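Local coordinates for protein AvrRxo1-ORF1 (Xanthomonas oryzae pv. oryzicola, PDB 4Z8T) that acts as a type III effector with a polynucleotide kinase domain, probably transferring phosphate in the manner of P-loop kinases, and binds its interactor AvrRxo1-ORF2, at residues Phe262-Glu265 / Leu269-Lys272; Thr83-Val88 / Arg241-Ala246; Ala69-Thr74 / Ser222-Val227; Asp229-Ile232 / Ser236-Asn239; Ala55-Ser60 / Leu93-Gly98. All coordinates share one frame; numbering follows the deposited sequence.

Overall arrangement
Contacts 1 to 4 gather round one mixed sheet, neighbouring centres 14 to 17 Å apart. Contact 3 ties strand 66-71, at what is probably the P-loop, to helix 224-233; contact 4 joins that helix to strand 238-245; contact 2 links the same strand with the turn between helices 78-85 and 87-95; contact 1 closes this chain's end of the sheet at strand 261-263, where AvrRxo1-ORF2 binds. Contact 5 pairs helices 34-60 and 87-95, about 32 Å from contact 1 between centres. By first segment the chain order is 5, 3, 2, 4, 1. Contacts 2, 3 and 5 interlace along the sequence; 2 and 3 bring early and late parts of the kinase-like core together.

Contact 1 of 5, residues Phe262-Glu265 / Leu269-Lys272; sequences FSVE and LYEK
At the end strand of this chain's mixed sheet, Phe-262 and Val-264 of residues 262-265 pack on Tyr-270 of helix 267-272; the chain turns from the sheet into this short helix within a few residues. Val-264 points toward the helix and crosses the tyrosine at about a right angle, using both its methyls. CG1 of Val-264 sits low, 3.9 Å from both CB and CD2 of Tyr-270, while CG2 reaches further along the same side of the ring, 4.1 Å from Tyr-270 CE2. Phe-262 comes from the opposite direction to the tyrosine, and its CZ and CE1 approach the hydroxyl end of Tyr-270 obliquely. With CG of Tyr-270 anti to the backbone N (chi1 -166°), the ring leans across toward the strand and carries its hydroxyl to the phenylalanine.

The contact is apolar apart from that hydroxyl, which is buried but satisfied: it hydrogen-bonds to ND1 of His-13 of the AvrRxo1-ORF2 chain. The same histidine meets Phe-262 edge-to-face, and the AvrRxo1-ORF2 chain also shares backbone hydrogen bonds with Val-264, so all three residues belong to the surface that receives the partner. From helix 224-233, Ile-228 touches both aromatic side chains. Where the two rings converge, Phe-262 CZ stops 3.8 Å from Tyr-270 OH and 4.2 Å from Tyr-270 CE2.

Contact 2 of 5, residues Thr83-Val88 / Arg241-Ala246; sequences TKKIPV and RLFGTA
Arg-241 of strand 238-245 holds the carbonyl of Lys-85, the last residue of helix 78-85, with two nitrogens on a single oxygen, and this is the tight part of the contact. NH1 of Arg-241 lies 2.8 Å from Lys-85 O with a fairly straight bond (157°), and NH2 of Arg-241 reaches the same oxygen at 3.2 Å, more bent at 137°. The oxygen lies practically in the guanidinium plane, whereas both donors approach it from the same face of the peptide plane. A bend in the arginine chain at chi3 (-73°) turns its end toward the helix. The positive group would be favoured by the partial negative charge of a helix C-terminus.

Beside this grip the packing thins out. Lys-85 is folded at both chi2 and chi3, laying CG 3.9 Å from CZ of Phe-243 and CE 4.1 Å from CE1 of the same ring; its ammonium then leads away from the strand on the more open side, 5.5 Å from Arg-241 NH1. Ile-86 contributes CG1, 3.9 Å from Arg-241 NH2.

Ile-86 separates helix 78-85 from helix 87-95, so the arginine holds the joint between them. Beneath that joint, Ile-86 packs on Phe-68 and Leu-70 of strand 66-71; Cys-183 of the neighbouring strand 179-185 touches Ile-86, Arg-241 and Phe-243 alike, and Met-253 of strand 251-258 lies against the arginine and the phenylalanine.

Contact 3 of 5, residues Ala69-Thr74 / Ser222-Val227; sequences ALRGNT and SNRMYV
Arg-71 reaches out from strand 66-71 to Arg-224 and Val-227 at the start of helix 224-233, and its guanidinium stands nearly perpendicular to that of Arg-224, the planes 89° apart. The strand arginine is extended from CG to NE, which carries its flat group right up to the first turn of the helix. NE of Arg-224 sits at the edge of that group, 3.5 Å from Arg-71 NH1; both are donors, so this is proximity without a bond. Over one face lies CG2 of Val-227, 3.7 Å from Arg-71 NE and displaced toward the rim. NH2 of Arg-71 comes within 3.7 Å of the Asn-223 carbonyl carbon, beside the helix start.

Arg-224, bent at chi3 (-83°), sends its own end across toward the loop that follows the strand. A water in its guanidinium plane accepts from NH2 of Arg-224 at 3.3 Å and from the backbone N of Asn-73 at 2.8 Å. That loop, with Gly-72, is probably the P-loop of the kinase fold.

The close approach of the two arginines is accounted for by Asp-184, whose OD2 forms salt bridges with both Arg-71 NH1 and Arg-224 NE; Asp-186 takes Arg-224 NH1. Arg-71 NE donates to Leu-160 O, and its NH2 to the carbonyls of Val-220 and Ser-161. The two buried cations are thus gathered round a shared carboxylate, which probably balances much of their charge.

Contact 4 of 5, residues Asp229-Ile232 / Ser236-Asn239; sequences DRFI and SLGN
Phe-231, in helix 224-233, and Leu-237, just before strand 238-245, make the apolar centre of this tight helix-to-strand turn through a CH-pi contact. The leucine comes in at about a right angle to the phenylalanine, and its CD2 methyl stands over the middle of the ring, 3.7 Å from the centroid of Phe-231 and only 6° off the normal. With CG of Leu-237 anti to the backbone N (chi1 177°), the branched end is carried over the aromatic face. The same CD2 also lies 3.9 Å from the carbonyl O of Arg-230.

A second group of contacts pairs ring carbons with backbone carbonyls. Gly-238 O sits at the ring edge, near its plane, 3.8 Å from Phe-231 CD2; an oxygen at the edge would suit the faintly positive ring hydrogens. Asn-239 O approaches Phe-231 CE2 obliquely at 3.3 Å. Gly-238 adopts a backbone conformation (phi 146°) that few other residues tolerate.

Water supplies the polar link: one molecule lies 2.7 Å from Phe-231 O and 3.0 Å from Gly-238 O, although more acceptors surround it than its protons can serve at once.

Strand 179-185 runs alongside, its Val-180 touching both Phe-231 and Leu-237. Helix 163-176 covers Leu-237 through Ile-170 and Lys-174, while Val-257 of strand 251-258 packs against Phe-231.

Contact 5 of 5, residues Ala55-Ser60 / Leu93-Gly98; sequences AESLES and LKKTAG
Ser-57 turns its OG anti to the backbone N (chi1 179°), and Lys-95 stretches straight beyond CG (chi2 175°), so that the long lysine arm meets the short serine one between the two helices. Their nearest CA atoms, those of the same two residues, are still 8.1 Å apart. NZ of Lys-95 donates to OG of Ser-57 at 2.7 Å, a short hydrogen bond and the sole polar link between residues 55-60 and 93-98. The lysine chain comes in alongside the serine, with CD of Lys-95 3.8 Å from Ser-57 CB. Ser-57 is buried whereas Lys-95 lies exposed, which places the bond at the outer margin of the helix pair.

Just beyond the lysine, helix 87-95 ends in a Schellman motif: Gly-98 N bonds to Leu-93 O at 2.9 Å, Ala-97 N makes a weak bond to Lys-94 O, and Ala-97 takes the positive phi. Leu-93 O also accepts from Thr-96 N.

Inward of the bond, Ala-92 of helix 87-95 packs on Ser-57 and on Leu-58, which also touches Val-88; Leu-93 and Thr-96 in turn lean on Leu-54 of helix 34-60, so the two helices also pack directly, on the buried side of the bond.

Contact 1 of 5, residues Phe262-Glu265 / Leu269-Lys272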
# COMPACT_ATOMS: atom_id res chain seq x y z
N PHE A 262 -8.27 -0.84 -26.69
CA PHE A 262 -7.89 -0.88 -25.27
C PHE A 262 -8.23 0.42 -24.55
O PHE A 262 -7.85 1.51 -25.01
CB PHE A 262 -6.40 -1.18 -25.13
CG PHE A 262 -5.88 -1.09 -23.72
CD1 PHE A 262 -6.34 -1.96 -22.73
CD2 PHE A 262 -4.94 -0.14 -23.38
CE1 PHE A 262 -5.85 -1.89 -21.44
CE2 PHE A 262 -4.46 -0.06 -22.08
CZ PHE A 262 -4.91 -0.93 -21.12
N SER A 263 -8.95 0.33 -23.44
CA SER A 263 -9.35 1.48 -22.67
C SER A 263 -9.14 1.19 -21.20
O SER A 263 -9.17 0.05 -20.78
CB SER A 263 -10.84 1.76 -22.88
OG SER A 263 -11.09 2.09 -24.22
N VAL A 264 -8.91 2.23 -20.42
CA VAL A 264 -8.81 2.06 -18.98
C VAL A 264 -9.90 2.88 -18.33
O VAL A 264 -9.76 4.09 -18.17
CB VAL A 264 -7.44 2.50 -18.45
CG1 VAL A 264 -7.36 2.31 -16.92
CG2 VAL A 264 -6.34 1.70 -19.12
N GLU A 265 -10.99 2.21 -17.98
CA GLU A 265 -12.14 2.89 -17.39
C GLU A 265 -11.91 3.40 -15.97
O GLU A 265 -12.57 4.35 -15.54
CB GLU A 265 -13.36 1.97 -17.44
CG GLU A 265 -13.88 1.67 -18.86
CD GLU A 265 -13.13 0.55 -19.56
OE1 GLU A 265 -13.41 0.31 -20.76
OE2 GLU A 265 -12.30 -0.11 -18.90
N LEU A 269 -8.02 2.15 -9.88
CA LEU A 269 -8.15 0.73 -9.61
C LEU A 269 -7.18 -0.10 -10.44
O LEU A 269 -6.68 -1.11 -9.95
CB LEU A 269 -9.59 0.24 -9.80
CG LEU A 269 -10.53 0.36 -8.61
CD1 LEU A 269 -11.91 -0.13 -9.02
CD2 LEU A 269 -9.98 -0.45 -7.43
N TYR A 270 -6.92 0.30 -11.68
CA TYR A 270 -6.03 -0.48 -12.55
C TYR A 270 -4.63 -0.55 -11.95
O TYR A 270 -4.00 -1.61 -11.94
CB TYR A 270 -5.98 0.15 -13.94
CG TYR A 270 -5.37 -0.70 -15.03
CD1 TYR A 270 -5.68 -2.05 -15.16
CD2 TYR A 270 -4.51 -0.15 -15.96
CE1 TYR A 270 -5.13 -2.83 -16.19
CE2 TYR A 270 -3.96 -0.92 -17.00
CZ TYR A 270 -4.26 -2.25 -17.10
OH TYR A 270 -3.72 -3.00 -18.12
N GLU A 271 -4.15 0.58 -11.45
CA GLU A 271 -2.86 0.62 -10.76
C GLU A 271 -2.88 -0.33 -9.55
O GLU A 271 -1.93 -1.07 -9.31
CB GLU A 271 -2.51 2.06 -10.35
CG GLU A 271 -1.13 2.19 -9.69
CD GLU A 271 -0.75 3.63 -9.38
OE1 GLU A 271 -1.58 4.54 -9.62
OE2 GLU A 271 0.38 3.86 -8.89
N LYS A 272 -3.96 -0.30 -8.82
CA LYS A 272 -4.03 -1.14 -7.67
C LYS A 272 -4.12 -2.66 -7.90
O LYS A 272 -3.46 -3.43 -7.28
CB LYS A 272 -5.15 -0.62 -6.75
CG LYS A 272 -5.34 -1.33 -5.50
CD LYS A 272 -6.64 -0.94 -4.82
CE LYS A 272 -6.48 0.33 -4.02
NZ LYS A 272 -5.10 0.45 -3.47

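Contact 2 of 5, residues Thr83-Val88 / Arg241-Ala246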
# COMPACT_ATOMS: atom_id res chain seq x y z
N THR A 83 -23.43 -13.60 -14.52
CA THR A 83 -24.88 -13.45 -14.59
C THR A 83 -25.31 -12.09 -15.14
O THR A 83 -26.24 -11.99 -15.94
CB THR A 83 -25.51 -13.69 -13.19
OG1 THR A 83 -25.20 -15.01 -12.75
CG2 THR A 83 -27.02 -13.48 -13.22
N LYS A 84 -24.62 -11.04 -14.73
CA LYS A 84 -25.02 -9.68 -15.02
C LYS A 84 -24.35 -9.11 -16.26
O LYS A 84 -24.96 -8.31 -17.00
CB LYS A 84 -24.66 -8.82 -13.82
CG LYS A 84 -24.98 -7.35 -13.94
CD LYS A 84 -24.56 -6.65 -12.65
CE LYS A 84 -24.97 -5.18 -12.63
NZ LYS A 84 -24.93 -4.66 -11.24
N LYS A 85 -23.10 -9.51 -16.50
CA LYS A 85 -22.29 -8.85 -17.52
C LYS A 85 -22.03 -9.68 -18.76
O LYS A 85 -21.38 -9.22 -19.70
CB LYS A 85 -20.96 -8.38 -16.92
CG LYS A 85 -21.10 -7.48 -15.71
CD LYS A 85 -22.05 -6.31 -15.97
CE LYS A 85 -21.55 -5.37 -17.07
NZ LYS A 85 -22.52 -4.25 -17.31
N ILE A 86 -22.53 -10.91 -18.78
CA ILE A 86 -22.41 -11.75 -19.97
C ILE A 86 -23.80 -12.27 -20.30
O ILE A 86 -24.07 -13.46 -20.12
CB ILE A 86 -21.41 -12.94 -19.79
CG1 ILE A 86 -20.15 -12.50 -19.02
CG2 ILE A 86 -21.03 -13.54 -21.15
CD1 ILE A 86 -19.29 -13.66 -18.55
N PRO A 87 -24.69 -11.38 -20.78
CA PRO A 87 -26.11 -11.76 -20.97
C PRO A 87 -26.36 -13.04 -21.77
O PRO A 87 -27.29 -13.78 -21.42
CB PRO A 87 -26.70 -10.56 -21.72
CG PRO A 87 -25.81 -9.41 -21.39
CD PRO A 87 -24.42 -9.99 -21.21
N VAL A 88 -25.60 -13.30 -22.83
CA VAL A 88 -25.85 -14.51 -23.61
C VAL A 88 -25.55 -15.76 -22.80
O VAL A 88 -26.26 -16.76 -22.90
CB VAL A 88 -25.13 -14.48 -24.99
CG1 VAL A 88 -23.63 -14.83 -24.88
CG2 VAL A 88 -25.82 -15.40 -25.99
N ARG A 241 -12.46 -8.09 -20.50
CA ARG A 241 -12.96 -7.07 -19.58
C ARG A 241 -12.47 -7.39 -18.19
O ARG A 241 -12.50 -8.56 -17.77
CB ARG A 241 -14.49 -7.03 -19.57
CG ARG A 241 -15.09 -6.37 -20.80
CD ARG A 241 -16.62 -6.48 -20.78
NE ARG A 241 -17.04 -7.85 -21.07
CZ ARG A 241 -18.22 -8.35 -20.71
NH1 ARG A 241 -19.08 -7.59 -20.04
NH2 ARG A 241 -18.52 -9.61 -21.00
N LEU A 242 -12.04 -6.36 -17.47
CA LEU A 242 -11.56 -6.50 -16.10
C LEU A 242 -12.49 -5.74 -15.19
O LEU A 242 -12.71 -4.56 -15.38
CB LEU A 242 -10.17 -5.87 -15.97
CG LEU A 242 -9.62 -5.71 -14.54
CD1 LEU A 242 -9.49 -7.05 -13.80
CD2 LEU A 242 -8.26 -5.03 -14.65
N PHE A 243 -13.01 -6.42 -14.17
CA PHE A 243 -13.89 -5.76 -13.21
C PHE A 243 -13.22 -5.80 -11.87
O PHE A 243 -12.70 -6.84 -11.48
CB PHE A 243 -15.24 -6.49 -13.11
CG PHE A 243 -16.06 -6.42 -14.37
CD1 PHE A 243 -16.89 -5.34 -14.62
CD2 PHE A 243 -15.96 -7.42 -15.32
CE1 PHE A 243 -17.64 -5.28 -15.80
CE2 PHE A 243 -16.71 -7.36 -16.50
CZ PHE A 243 -17.53 -6.30 -16.74
N GLY A 244 -13.22 -4.67 -11.17
CA GLY A 244 -12.61 -4.59 -9.85
C GLY A 244 -13.66 -4.15 -8.86
O GLY A 244 -14.80 -3.87 -9.25
N THR A 245 -13.29 -4.11 -7.59
CA THR A 245 -14.26 -3.85 -6.53
C THR A 245 -14.02 -2.49 -5.91
O THR A 245 -12.93 -2.20 -5.40
CB THR A 245 -14.18 -4.96 -5.47
OG1 THR A 245 -14.37 -6.24 -6.09
CG2 THR A 245 -15.28 -4.74 -4.39
N ALA A 246 -15.04 -1.64 -5.96
CA ALA A 246 -15.00 -0.33 -5.32
C ALA A 246 -15.09 -0.47 -3.80
O ALA A 246 -15.33 -1.55 -3.28
CB ALA A 246 -16.12 0.54 -5.83

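Contact 3 of 5, residues Ala69-Thr74 / Ser222-Val227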
# COMPACT_ATOMS: atom_id res chain seq x y z
N ALA A 69 -14.11 -17.52 -20.69
CA ALA A 69 -13.15 -17.74 -19.62
C ALA A 69 -13.48 -16.77 -18.50
O ALA A 69 -13.54 -15.56 -18.71
CB ALA A 69 -11.72 -17.51 -20.14
N LEU A 70 -13.72 -17.30 -17.30
CA LEU A 70 -13.96 -16.46 -16.14
C LEU A 70 -12.75 -16.55 -15.23
O LEU A 70 -12.60 -17.50 -14.46
CB LEU A 70 -15.21 -16.93 -15.39
CG LEU A 70 -16.41 -17.16 -16.32
CD1 LEU A 70 -17.61 -17.75 -15.56
CD2 LEU A 70 -16.78 -15.86 -16.98
N ARG A 71 -11.86 -15.57 -15.36
CA ARG A 71 -10.62 -15.51 -14.59
C ARG A 71 -10.86 -14.80 -13.27
O ARG A 71 -11.56 -13.80 -13.21
CB ARG A 71 -9.58 -14.72 -15.38
CG ARG A 71 -8.21 -14.64 -14.74
CD ARG A 71 -7.17 -14.03 -15.69
NE ARG A 71 -5.84 -14.18 -15.12
CZ ARG A 71 -5.22 -13.27 -14.37
NH1 ARG A 71 -5.81 -12.13 -14.06
NH2 ARG A 71 -4.01 -13.53 -13.88
N GLY A 72 -10.24 -15.29 -12.20
CA GLY A 72 -10.23 -14.54 -10.96
C GLY A 72 -10.08 -15.43 -9.76
O GLY A 72 -10.39 -16.63 -9.83
N ASN A 73 -9.63 -14.84 -8.67
CA ASN A 73 -9.41 -15.57 -7.43
C ASN A 73 -10.71 -16.07 -6.80
O ASN A 73 -11.81 -15.67 -7.17
CB ASN A 73 -8.66 -14.68 -6.44
CG ASN A 73 -8.00 -15.46 -5.32
OD1 ASN A 73 -7.65 -16.63 -5.48
ND2 ASN A 73 -7.82 -14.79 -4.16
N THR A 74 -10.54 -16.95 -5.83
CA THR A 74 -11.65 -17.53 -5.08
C THR A 74 -12.57 -16.46 -4.47
O THR A 74 -12.09 -15.50 -3.85
CB THR A 74 -11.07 -18.41 -3.97
OG1 THR A 74 -10.17 -19.36 -4.55
CG2 THR A 74 -12.16 -19.14 -3.22
N SER A 222 -0.48 -10.66 -10.12
CA SER A 222 0.86 -10.53 -10.71
C SER A 222 0.88 -10.83 -12.21
O SER A 222 1.72 -10.29 -12.95
CB SER A 222 1.86 -11.44 -9.99
OG SER A 222 2.05 -11.01 -8.66
N ASN A 223 -0.02 -11.69 -12.65
CA ASN A 223 -0.06 -12.10 -14.05
C ASN A 223 -1.16 -11.47 -14.87
O ASN A 223 -1.34 -11.81 -16.04
CB ASN A 223 -0.14 -13.62 -14.14
CG ASN A 223 1.11 -14.28 -13.65
OD1 ASN A 223 2.17 -14.12 -14.26
ND2 ASN A 223 1.02 -15.03 -12.56
N ARG A 224 -1.89 -10.54 -14.27
CA ARG A 224 -3.02 -9.90 -14.94
C ARG A 224 -2.64 -9.14 -16.21
O ARG A 224 -3.32 -9.25 -17.24
CB ARG A 224 -3.72 -8.97 -13.94
CG ARG A 224 -4.91 -8.21 -14.49
CD ARG A 224 -5.81 -7.84 -13.33
NE ARG A 224 -6.70 -8.94 -12.96
CZ ARG A 224 -7.09 -9.23 -11.72
NH1 ARG A 224 -6.64 -8.51 -10.70
NH2 ARG A 224 -7.93 -10.24 -11.51
N MSE A 225 -1.57 -8.36 -16.16
CA MSE A 225 -1.22 -7.54 -17.31
C MSE A 225 -0.72 -8.39 -18.48
O MSE A 225 -0.87 -8.00 -19.64
CB MSE A 225 -0.25 -6.43 -16.92
CG MSE A 225 -0.92 -5.42 -16.01
SE MSE A 225 0.24 -3.92 -15.56
CE MSE A 225 -0.26 -2.78 -17.01
N TYR A 226 -0.16 -9.56 -18.17
CA TYR A 226 0.22 -10.49 -19.23
C TYR A 226 -1.01 -10.94 -20.01
O TYR A 226 -0.98 -11.04 -21.25
CB TYR A 226 0.93 -11.72 -18.66
CG TYR A 226 1.23 -12.77 -19.70
CD1 TYR A 226 0.30 -13.77 -20.01
CD2 TYR A 226 2.43 -12.76 -20.39
CE1 TYR A 226 0.57 -14.73 -20.98
CE2 TYR A 226 2.70 -13.72 -21.35
CZ TYR A 226 1.77 -14.70 -21.64
OH TYR A 226 2.05 -15.64 -22.60
N VAL A 227 -2.10 -11.21 -19.30
CA VAL A 227 -3.33 -11.59 -19.98
C VAL A 227 -3.83 -10.45 -20.87
O VAL A 227 -4.19 -10.67 -22.01
CB VAL A 227 -4.43 -11.99 -18.96
CG1 VAL A 227 -5.70 -12.39 -19.69
CG2 VAL A 227 -3.92 -13.13 -18.09
O HOH W 1 -9.10 -12.07 -9.08

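Contact 4 of 5, residues Asp229-Ile232 / Ser236-Asn239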
# COMPACT_ATOMS: atom_id res chain seq x y z
N ASP A 229 -2.16 -8.09 -22.21
CA ASP A 229 -1.23 -7.95 -23.34
C ASP A 229 -1.59 -8.88 -24.47
O ASP A 229 -1.43 -8.54 -25.64
CB ASP A 229 0.22 -8.25 -22.92
CG ASP A 229 0.95 -7.03 -22.38
OD1 ASP A 229 0.46 -5.90 -22.55
OD2 ASP A 229 2.04 -7.22 -21.81
N ARG A 230 -2.08 -10.07 -24.15
CA ARG A 230 -2.46 -10.99 -25.21
C ARG A 230 -3.60 -10.45 -26.06
O ARG A 230 -3.63 -10.67 -27.28
CB ARG A 230 -2.82 -12.38 -24.66
CG ARG A 230 -1.74 -13.02 -23.81
CD ARG A 230 -0.54 -13.57 -24.60
NE ARG A 230 0.28 -12.54 -25.25
CZ ARG A 230 1.13 -11.72 -24.62
NH1 ARG A 230 1.83 -10.84 -25.33
NH2 ARG A 230 1.29 -11.76 -23.31
N PHE A 231 -4.56 -9.76 -25.42
CA PHE A 231 -5.67 -9.19 -26.15
C PHE A 231 -5.30 -7.89 -26.86
O PHE A 231 -5.81 -7.61 -27.95
CB PHE A 231 -6.88 -8.98 -25.24
CG PHE A 231 -7.52 -10.28 -24.81
CD1 PHE A 231 -6.99 -11.00 -23.76
CD2 PHE A 231 -8.63 -10.78 -25.48
CE1 PHE A 231 -7.57 -12.20 -23.37
CE2 PHE A 231 -9.21 -11.99 -25.10
CZ PHE A 231 -8.68 -12.69 -24.03
N ILE A 232 -4.42 -7.11 -26.25
CA ILE A 232 -3.93 -5.90 -26.91
C ILE A 232 -3.19 -6.29 -28.18
O ILE A 232 -3.32 -5.64 -29.21
CB ILE A 232 -3.01 -5.08 -25.99
CG1 ILE A 232 -3.82 -4.48 -24.84
CG2 ILE A 232 -2.32 -3.96 -26.77
CD1 ILE A 232 -2.99 -3.71 -23.84
N SER A 236 -7.98 -10.39 -32.94
CA SER A 236 -8.76 -11.53 -33.41
C SER A 236 -8.96 -12.57 -32.31
O SER A 236 -9.75 -13.50 -32.48
CB SER A 236 -8.12 -12.17 -34.63
OG SER A 236 -6.99 -12.95 -34.26
N LEU A 237 -8.25 -12.42 -31.19
CA LEU A 237 -8.30 -13.42 -30.13
C LEU A 237 -9.70 -13.47 -29.51
O LEU A 237 -10.22 -14.56 -29.21
CB LEU A 237 -7.28 -13.12 -29.04
CG LEU A 237 -7.25 -14.03 -27.82
CD1 LEU A 237 -6.98 -15.47 -28.24
CD2 LEU A 237 -6.19 -13.54 -26.84
N GLY A 238 -10.29 -12.30 -29.34
CA GLY A 238 -11.57 -12.17 -28.68
C GLY A 238 -11.63 -10.88 -27.89
O GLY A 238 -11.02 -9.88 -28.27
N ASN A 239 -12.34 -10.88 -26.77
CA ASN A 239 -12.47 -9.66 -25.99
C ASN A 239 -12.11 -9.91 -24.53
O ASN A 239 -12.22 -11.03 -24.05
CB ASN A 239 -13.89 -9.10 -26.10
CG ASN A 239 -14.24 -8.74 -27.53
OD1 ASN A 239 -13.55 -7.94 -28.16
ND2 ASN A 239 -15.27 -9.38 -28.07
O HOH W 2 -8.38 -8.37 -28.29

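Contact 5 of 5, residues Ala55-Ser60 / Leu93-Gly98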
# COMPACT_ATOMS: atom_id res chain seq x y z
N ALA A 55 -24.18 -25.11 -24.96
CA ALA A 55 -23.70 -24.84 -26.31
C ALA A 55 -24.84 -24.59 -27.29
O ALA A 55 -24.75 -23.70 -28.14
CB ALA A 55 -22.81 -25.97 -26.80
N GLU A 56 -25.92 -25.37 -27.18
CA GLU A 56 -27.03 -25.18 -28.10
C GLU A 56 -27.76 -23.88 -27.81
O GLU A 56 -28.21 -23.20 -28.74
CB GLU A 56 -28.02 -26.35 -28.02
CG GLU A 56 -27.47 -27.69 -28.52
CD GLU A 56 -27.30 -27.78 -30.03
OE1 GLU A 56 -27.65 -26.82 -30.75
OE2 GLU A 56 -26.82 -28.83 -30.50
N SER A 57 -27.87 -23.51 -26.53
CA SER A 57 -28.45 -22.21 -26.18
C SER A 57 -27.65 -21.06 -26.76
O SER A 57 -28.22 -20.16 -27.39
CB SER A 57 -28.56 -22.04 -24.65
OG SER A 57 -29.11 -20.76 -24.31
N LEU A 58 -26.34 -21.08 -26.54
CA LEU A 58 -25.46 -20.03 -27.04
C LEU A 58 -25.53 -19.91 -28.57
O LEU A 58 -25.59 -18.80 -29.09
CB LEU A 58 -24.02 -20.30 -26.60
CG LEU A 58 -23.83 -20.16 -25.08
CD1 LEU A 58 -22.54 -20.84 -24.62
CD2 LEU A 58 -23.82 -18.68 -24.67
N GLU A 59 -25.54 -21.04 -29.27
CA GLU A 59 -25.56 -20.99 -30.73
C GLU A 59 -26.89 -20.44 -31.25
O GLU A 59 -26.92 -19.64 -32.20
CB GLU A 59 -25.29 -22.37 -31.33
CG GLU A 59 -25.32 -22.38 -32.86
CD GLU A 59 -25.03 -23.74 -33.42
OE1 GLU A 59 -23.99 -24.31 -33.03
OE2 GLU A 59 -25.84 -24.23 -34.23
N SER A 60 -27.97 -20.86 -30.62
CA SER A 60 -29.30 -20.39 -30.98
C SER A 60 -29.40 -18.88 -30.78
O SER A 60 -30.16 -18.20 -31.48
CB SER A 60 -30.34 -21.09 -30.12
OG SER A 60 -31.64 -20.66 -30.46
N LEU A 93 -26.87 -20.40 -18.90
CA LEU A 93 -26.71 -20.99 -17.57
C LEU A 93 -28.05 -21.15 -16.86
O LEU A 93 -28.21 -22.02 -16.01
CB LEU A 93 -25.76 -20.14 -16.72
CG LEU A 93 -24.29 -20.19 -17.14
CD1 LEU A 93 -23.48 -19.09 -16.44
CD2 LEU A 93 -23.70 -21.57 -16.86
N LYS A 94 -29.00 -20.30 -17.20
CA LYS A 94 -30.33 -20.43 -16.62
C LYS A 94 -30.93 -21.79 -16.98
O LYS A 94 -31.57 -22.44 -16.15
CB LYS A 94 -31.24 -19.30 -17.10
CG LYS A 94 -32.50 -19.11 -16.28
CD LYS A 94 -33.35 -18.00 -16.88
CE LYS A 94 -34.58 -17.74 -16.03
NZ LYS A 94 -35.43 -16.68 -16.65
N LYS A 95 -30.67 -22.24 -18.20
CA LYS A 95 -31.24 -23.49 -18.70
C LYS A 95 -30.64 -24.74 -18.05
O LYS A 95 -31.24 -25.81 -18.08
CB LYS A 95 -31.11 -23.56 -20.23
CG LYS A 95 -31.89 -22.48 -20.95
CD LYS A 95 -31.65 -22.52 -22.46
CE LYS A 95 -32.33 -21.34 -23.15
NZ LYS A 95 -31.78 -21.03 -24.51
N THR A 96 -29.47 -24.59 -17.45
CA THR A 96 -28.77 -25.72 -16.84
C THR A 96 -28.63 -25.56 -15.34
O THR A 96 -27.92 -26.34 -14.69
CB THR A 96 -27.34 -25.88 -17.41
OG1 THR A 96 -26.58 -24.71 -17.11
CG2 THR A 96 -27.38 -26.09 -18.92
N ALA A 97 -29.28 -24.53 -14.79
CA ALA A 97 -29.12 -24.15 -13.38
C ALA A 97 -27.65 -24.01 -13.02
O ALA A 97 -27.22 -24.41 -11.93
CB ALA A 97 -29.81 -25.16 -12.46
N GLY A 98 -26.87 -23.46 -13.94
CA GLY A 98 -25.47 -23.20 -13.69
C GLY A 98 -24.49 -24.31 -14.01
O GLY A 98 -23.28 -24.12 -13.89